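Local atomic coordinates of DUF72 domain-containing protein (Thermotoga maritima, PDB entry 1VPQ), a protein that is of unknown function but belongs to the DUF72 family of TIM-barrel proteins and holds a sulfate ion in this crystal. Residues Pro193-Gly206 against Leu239-Asn252. Numbering follows the deposited sequence.
With SO4 (sulfate ion), chain B.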
loop_
_atom_site.group_PDB
_atom_site.type_symbol
_atom_site.label_atom_id
_atom_site.label_comp_id
_atom_site.label_asym_id
_atom_site.label_seq_id
_atom_site.Cartn_x
_atom_site.Cartn_y
_atom_site.Cartn_z
ATOM N N PRO A 193 6.410 -13.920 3.543
ATOM C CA PRO A 193 7.111 -13.416 2.373
ATOM C C PRO A 193 6.942 -14.394 1.209
ATOM O O PRO A 193 7.775 -15.274 0.987
ATOM C CB PRO A 193 8.550 -13.276 2.862
ATOM C CG PRO A 193 8.692 -14.269 3.963
ATOM C CD PRO A 193 7.317 -14.621 4.467
ATOM N N ILE A 194 5.825 -14.218 0.499
ATOM C CA ILE A 194 5.347 -15.147 -0.529
ATOM C C ILE A 194 4.893 -14.371 -1.758
ATOM O O ILE A 194 4.365 -13.252 -1.642
ATOM C CB ILE A 194 4.150 -15.992 0.001
ATOM C CG1 ILE A 194 4.637 -17.054 0.985
ATOM C CG2 ILE A 194 3.384 -16.690 -1.140
ATOM C CD1 ILE A 194 3.532 -17.601 1.829
ATOM N N THR A 195 5.098 -14.971 -2.931
ATOM C CA THR A 195 4.599 -14.391 -4.181
ATOM C C THR A 195 3.531 -15.281 -4.823
ATOM O O THR A 195 3.679 -16.498 -4.895
ATOM C CB THR A 195 5.728 -14.155 -5.216
ATOM O OG1 THR A 195 6.434 -15.378 -5.455
ATOM C CG2 THR A 195 6.695 -13.102 -4.719
ATOM N N THR A 196 2.454 -14.648 -5.280
ATOM C CA THR A 196 1.369 -15.325 -5.985
ATOM C C THR A 196 1.319 -14.951 -7.474
ATOM O O THR A 196 0.531 -15.520 -8.228
ATOM C CB THR A 196 0.031 -14.938 -5.375
ATOM O OG1 THR A 196 -0.102 -13.515 -5.417
ATOM C CG2 THR A 196 -0.062 -15.413 -3.938
ATOM N N THR A 197 2.149 -13.981 -7.870
ATOM C CA THR A 197 2.147 -13.408 -9.214
ATOM C C THR A 197 3.591 -13.135 -9.635
ATOM O O THR A 197 4.516 -13.727 -9.085
ATOM C CB THR A 197 1.322 -12.095 -9.260
ATOM O OG1 THR A 197 1.890 -11.136 -8.365
ATOM C CG2 THR A 197 -0.122 -12.344 -8.869
ATOM N N ASP A 198 3.768 -12.260 -10.624
ATOM C CA ASP A 198 5.088 -11.800 -11.057
ATOM C C ASP A 198 5.360 -10.376 -10.569
ATOM O O ASP A 198 6.146 -9.639 -11.176
ATOM C CB ASP A 198 5.231 -11.905 -12.584
ATOM C CG ASP A 198 4.165 -11.117 -13.350
ATOM O OD1 ASP A 198 3.173 -10.670 -12.740
ATOM O OD2 ASP A 198 4.316 -10.960 -14.576
ATOM N N TYR A 199 4.699 -10.009 -9.469
ATOM C CA TYR A 199 5.003 -8.804 -8.708
ATOM C C TYR A 199 4.927 -9.101 -7.213
ATOM O O TYR A 199 4.128 -9.934 -6.776
ATOM C CB TYR A 199 4.034 -7.672 -9.070
ATOM C CG TYR A 199 4.210 -7.216 -10.494
ATOM C CD1 TYR A 199 5.197 -6.300 -10.827
ATOM C CD2 TYR A 199 3.416 -7.732 -11.519
ATOM C CE1 TYR A 199 5.383 -5.891 -12.145
ATOM C CE2 TYR A 199 3.593 -7.329 -12.844
ATOM C CZ TYR A 199 4.580 -6.408 -13.147
ATOM O OH TYR A 199 4.774 -5.995 -14.450
ATOM N N ALA A 200 5.789 -8.442 -6.443
ATOM C CA ALA A 200 5.697 -8.448 -4.976
ATOM C C ALA A 200 5.262 -7.076 -4.492
ATOM O O ALA A 200 5.557 -6.062 -5.121
ATOM C CB ALA A 200 7.020 -8.825 -4.347
ATOM N N TYR A 201 4.560 -7.069 -3.364
ATOM C CA TYR A 201 4.039 -5.858 -2.762
ATOM C C TYR A 201 4.190 -5.990 -1.249
ATOM O O TYR A 201 3.630 -6.908 -0.662
ATOM C CB TYR A 201 2.568 -5.690 -3.148
ATOM C CG TYR A 201 1.996 -4.282 -3.002
ATOM C CD1 TYR A 201 1.879 -3.666 -1.756
ATOM C CD2 TYR A 201 1.543 -3.587 -4.115
ATOM C CE1 TYR A 201 1.330 -2.387 -1.636
ATOM C CE2 TYR A 201 0.999 -2.322 -4.006
ATOM C CZ TYR A 201 0.886 -1.724 -2.766
ATOM O OH TYR A 201 0.344 -0.455 -2.672
ATOM N N PHE A 202 4.947 -5.088 -0.624
ATOM C CA PHE A 202 5.140 -5.121 0.831
ATOM C C PHE A 202 4.510 -3.913 1.471
ATOM O O PHE A 202 4.661 -2.806 0.962
ATOM C CB PHE A 202 6.621 -5.111 1.199
ATOM C CG PHE A 202 7.360 -6.315 0.738
ATOM C CD1 PHE A 202 7.692 -6.469 -0.605
ATOM C CD2 PHE A 202 7.738 -7.297 1.641
ATOM C CE1 PHE A 202 8.385 -7.595 -1.044
ATOM C CE2 PHE A 202 8.428 -8.422 1.211
ATOM C CZ PHE A 202 8.753 -8.569 -0.139
ATOM N N ARG A 203 3.842 -4.120 2.603
ATOM C CA ARG A 203 3.345 -3.008 3.405
ATOM C C ARG A 203 3.763 -3.161 4.868
ATOM O O ARG A 203 3.494 -4.180 5.477
ATOM C CB ARG A 203 1.830 -2.890 3.281
ATOM C CG ARG A 203 1.359 -2.541 1.869
ATOM C CD ARG A 203 -0.103 -2.148 1.871
ATOM N NE ARG A 203 -0.318 -0.771 2.313
ATOM C CZ ARG A 203 -1.324 -0.357 3.083
ATOM N NH1 ARG A 203 -2.211 -1.206 3.572
ATOM N NH2 ARG A 203 -1.422 0.927 3.400
ATOM N N PHE A 204 4.428 -2.137 5.409
ATOM C CA PHE A 204 4.908 -2.144 6.791
ATOM C C PHE A 204 4.165 -1.101 7.614
ATOM O O PHE A 204 4.282 0.094 7.364
ATOM C CB PHE A 204 6.416 -1.868 6.840
ATOM C CG PHE A 204 7.241 -2.776 5.950
ATOM C CD1 PHE A 204 7.002 -4.144 5.896
ATOM C CD2 PHE A 204 8.277 -2.260 5.189
ATOM C CE1 PHE A 204 7.773 -4.975 5.079
ATOM C CE2 PHE A 204 9.057 -3.086 4.372
ATOM C CZ PHE A 204 8.801 -4.439 4.319
ATOM N N HIS A 205 3.404 -1.569 8.599
ATOM C CA HIS A 205 2.548 -0.703 9.427
ATOM C C HIS A 205 3.148 -0.387 10.787
ATOM O O HIS A 205 2.518 0.301 11.601
ATOM C CB HIS A 205 1.191 -1.379 9.666
ATOM C CG HIS A 205 0.481 -1.775 8.411
ATOM N ND1 HIS A 205 0.077 -0.858 7.469
ATOM C CD2 HIS A 205 0.085 -2.985 7.955
ATOM C CE1 HIS A 205 -0.523 -1.489 6.478
ATOM N NE2 HIS A 205 -0.531 -2.782 6.747
ATOM N N GLY A 206 4.344 -0.910 11.039
ATOM C CA GLY A 206 4.924 -0.909 12.378
ATOM C C GLY A 206 4.302 -1.985 13.252
ATOM O O GLY A 206 3.458 -2.752 12.802
ATOM N N LEU A 239 12.877 -12.031 -2.602
ATOM C CA LEU A 239 11.674 -12.089 -3.434
ATOM C C LEU A 239 11.842 -11.334 -4.761
ATOM O O LEU A 239 11.455 -11.840 -5.821
ATOM C CB LEU A 239 10.447 -11.552 -2.680
ATOM C CG LEU A 239 9.660 -12.525 -1.785
ATOM C CD1 LEU A 239 10.482 -12.938 -0.578
ATOM C CD2 LEU A 239 8.332 -11.916 -1.333
ATOM N N SER A 240 12.433 -10.140 -4.706
ATOM C CA SER A 240 12.538 -9.271 -5.886
ATOM C C SER A 240 13.176 -9.969 -7.084
ATOM O O SER A 240 12.884 -9.632 -8.223
ATOM C CB SER A 240 13.320 -7.998 -5.564
ATOM O OG SER A 240 14.655 -8.288 -5.191
ATOM N N ARG A 241 14.055 -10.924 -6.806
ATOM C CA ARG A 241 14.692 -11.760 -7.835
ATOM C C ARG A 241 13.719 -12.708 -8.564
ATOM O O ARG A 241 13.969 -13.143 -9.693
ATOM C CB ARG A 241 15.815 -12.570 -7.183
ATOM C CG ARG A 241 16.952 -11.702 -6.620
ATOM C CD ARG A 241 17.701 -12.404 -5.488
ATOM N N ARG A 242 12.620 -13.037 -7.902
ATOM C CA ARG A 242 11.599 -13.916 -8.451
ATOM C C ARG A 242 10.505 -13.175 -9.236
ATOM O O ARG A 242 9.631 -13.818 -9.811
ATOM C CB ARG A 242 10.956 -14.720 -7.314
ATOM N N VAL A 243 10.547 -11.840 -9.267
ATOM C CA VAL A 243 9.458 -11.042 -9.859
ATOM C C VAL A 243 9.957 -9.906 -10.757
ATOM O O VAL A 243 11.136 -9.550 -10.725
ATOM C CB VAL A 243 8.523 -10.478 -8.772
ATOM C CG1 VAL A 243 7.874 -11.620 -7.986
ATOM C CG2 VAL A 243 9.264 -9.541 -7.838
ATOM N N LYS A 244 9.052 -9.357 -11.568
ATOM C CA LYS A 244 9.397 -8.267 -12.495
ATOM C C LYS A 244 9.738 -7.005 -11.699
ATOM O O LYS A 244 10.755 -6.362 -11.958
ATOM C CB LYS A 244 8.253 -7.937 -13.463
ATOM C CG LYS A 244 7.571 -9.108 -14.148
ATOM C CD LYS A 244 8.534 -9.995 -14.905
ATOM C CE LYS A 244 7.791 -11.137 -15.611
ATOM N NZ LYS A 244 6.838 -10.630 -16.628
ATOM N N GLU A 245 8.867 -6.663 -10.743
ATOM C CA GLU A 245 9.050 -5.492 -9.876
ATOM C C GLU A 245 8.482 -5.739 -8.484
ATOM O O GLU A 245 7.580 -6.559 -8.310
ATOM C CB GLU A 245 8.375 -4.255 -10.470
ATOM C CG GLU A 245 9.063 -3.684 -11.701
ATOM C CD GLU A 245 8.186 -2.738 -12.497
ATOM O OE1 GLU A 245 7.207 -2.198 -11.948
ATOM O OE2 GLU A 245 8.482 -2.542 -13.697
ATOM N N THR A 246 9.017 -5.014 -7.503
ATOM C CA THR A 246 8.588 -5.112 -6.106
ATOM C C THR A 246 8.276 -3.711 -5.604
ATOM O O THR A 246 9.049 -2.783 -5.844
ATOM C CB THR A 246 9.692 -5.737 -5.212
ATOM O OG1 THR A 246 9.870 -7.117 -5.548
ATOM C CG2 THR A 246 9.339 -5.638 -3.735
ATOM N N TYR A 247 7.150 -3.568 -4.908
ATOM C CA TYR A 247 6.714 -2.280 -4.372
ATOM C C TYR A 247 6.653 -2.363 -2.863
ATOM O O TYR A 247 5.943 -3.195 -2.308
ATOM C CB TYR A 247 5.347 -1.880 -4.943
ATOM C CG TYR A 247 5.261 -2.128 -6.424
ATOM C CD1 TYR A 247 6.046 -1.403 -7.317
ATOM C CD2 TYR A 247 4.422 -3.112 -6.936
ATOM C CE1 TYR A 247 5.992 -1.651 -8.678
ATOM C CE2 TYR A 247 4.362 -3.362 -8.291
ATOM C CZ TYR A 247 5.147 -2.632 -9.161
ATOM O OH TYR A 247 5.083 -2.890 -10.523
ATOM N N VAL A 248 7.394 -1.487 -2.201
ATOM C CA VAL A 248 7.543 -1.538 -0.756
ATOM C C VAL A 248 7.091 -0.201 -0.187
ATOM O O VAL A 248 7.633 0.843 -0.541
ATOM C CB VAL A 248 9.012 -1.809 -0.363
ATOM C CG1 VAL A 248 9.151 -1.973 1.140
ATOM C CG2 VAL A 248 9.564 -3.049 -1.098
ATOM N N PHE A 249 6.091 -0.226 0.681
ATOM C CA PHE A 249 5.580 1.011 1.286
ATOM C C PHE A 249 5.593 0.920 2.798
ATOM O O PHE A 249 5.273 -0.133 3.351
ATOM C CB PHE A 249 4.160 1.310 0.795
ATOM C CG PHE A 249 4.063 1.472 -0.695
ATOM C CD1 PHE A 249 4.319 2.701 -1.292
ATOM C CD2 PHE A 249 3.741 0.392 -1.506
ATOM C CE1 PHE A 249 4.249 2.850 -2.669
ATOM C CE2 PHE A 249 3.669 0.540 -2.892
ATOM C CZ PHE A 249 3.924 1.775 -3.464
ATOM N N PHE A 250 5.960 2.033 3.445
ATOM C CA PHE A 250 5.951 2.175 4.910
ATOM C C PHE A 250 4.766 3.012 5.339
ATOM O O PHE A 250 4.557 4.113 4.830
ATOM C CB PHE A 250 7.224 2.858 5.415
ATOM C CG PHE A 250 8.403 1.947 5.513
ATOM C CD1 PHE A 250 9.116 1.596 4.375
ATOM C CD2 PHE A 250 8.799 1.438 6.736
ATOM C CE1 PHE A 250 10.207 0.758 4.452
ATOM C CE2 PHE A 250 9.891 0.597 6.824
ATOM C CZ PHE A 250 10.599 0.257 5.670
ATOM N N ASN A 251 4.022 2.499 6.313
ATOM C CA ASN A 251 2.724 3.037 6.677
ATOM C C ASN A 251 2.696 3.626 8.081
ATOM O O ASN A 251 1.672 4.158 8.510
ATOM C CB ASN A 251 1.675 1.917 6.565
ATOM C CG ASN A 251 0.269 2.446 6.386
ATOM O OD1 ASN A 251 0.056 3.497 5.776
ATOM N ND2 ASN A 251 -0.702 1.720 6.916
ATOM N N ASN A 252 3.812 3.504 8.794
ATOM C CA ASN A 252 3.943 4.028 10.155
ATOM C C ASN A 252 4.224 5.516 10.115
ATOM O O ASN A 252 5.251 5.974 10.593
ATOM C CB ASN A 252 5.035 3.281 10.933
ATOM C CG ASN A 252 6.388 3.288 10.228
ATOM O OD1 ASN A 252 6.473 3.091 9.019
ATOM N ND2 ASN A 252 7.454 3.488 10.994
HETATM S S SO4 B . -3.968 0.410 6.451
HETATM O O1 SO4 B . -3.914 -1.015 6.137
HETATM O O2 SO4 B . -5.291 0.769 6.951
HETATM O O3 SO4 B . -2.972 0.686 7.476
HETATM O O4 SO4 B . -3.714 1.182 5.240
#
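Phe204 turns its ring edge onto the face of Phe250, Phe204 CD2 lying 3.5 Å from Phe250 CZ with the planes at 69°, while its CE2 presses on Val248 CG1. On the same side of the sheet, Phe202 meets Thr246 CG2 at its edge, and its CZ reaches Leu239 CD2 (3.6 Å). The other side of the sheet carries Tyr201, whose CG lies anti to the backbone N (chi1 -160°), bringing CZ to 3.6 Å from Phe249 CE2, the rings inclined at 38°. Its hydroxyl bonds to Glu54 and Thr82; a phenylalanine in its place, lacking that oxygen, would probably leave the Glu54 carboxylate freer to turn and Thr82 short of a partner. Six backbone hydrogen bonds, from Ala200 N to Glu245 O at one end to Asn251 N to Phe204 O at the other, join parallel strands 199-204 and 245-250. Past their C-terminal ends, Asn251 ND2 donates to His205 ND1 (2.7 Å), close to the ring plane. Arg203 NH2 donates to O4 of a sulfate (3.0 Å), probably from the crystallisation liquor, at the strand end where TIM barrels usually carry active sites; Glu54 and Glu155 salt-bridge the guanidinium. Strands 176-181 and 13-18 flank the pair, and helix 257-270 packs against Phe250.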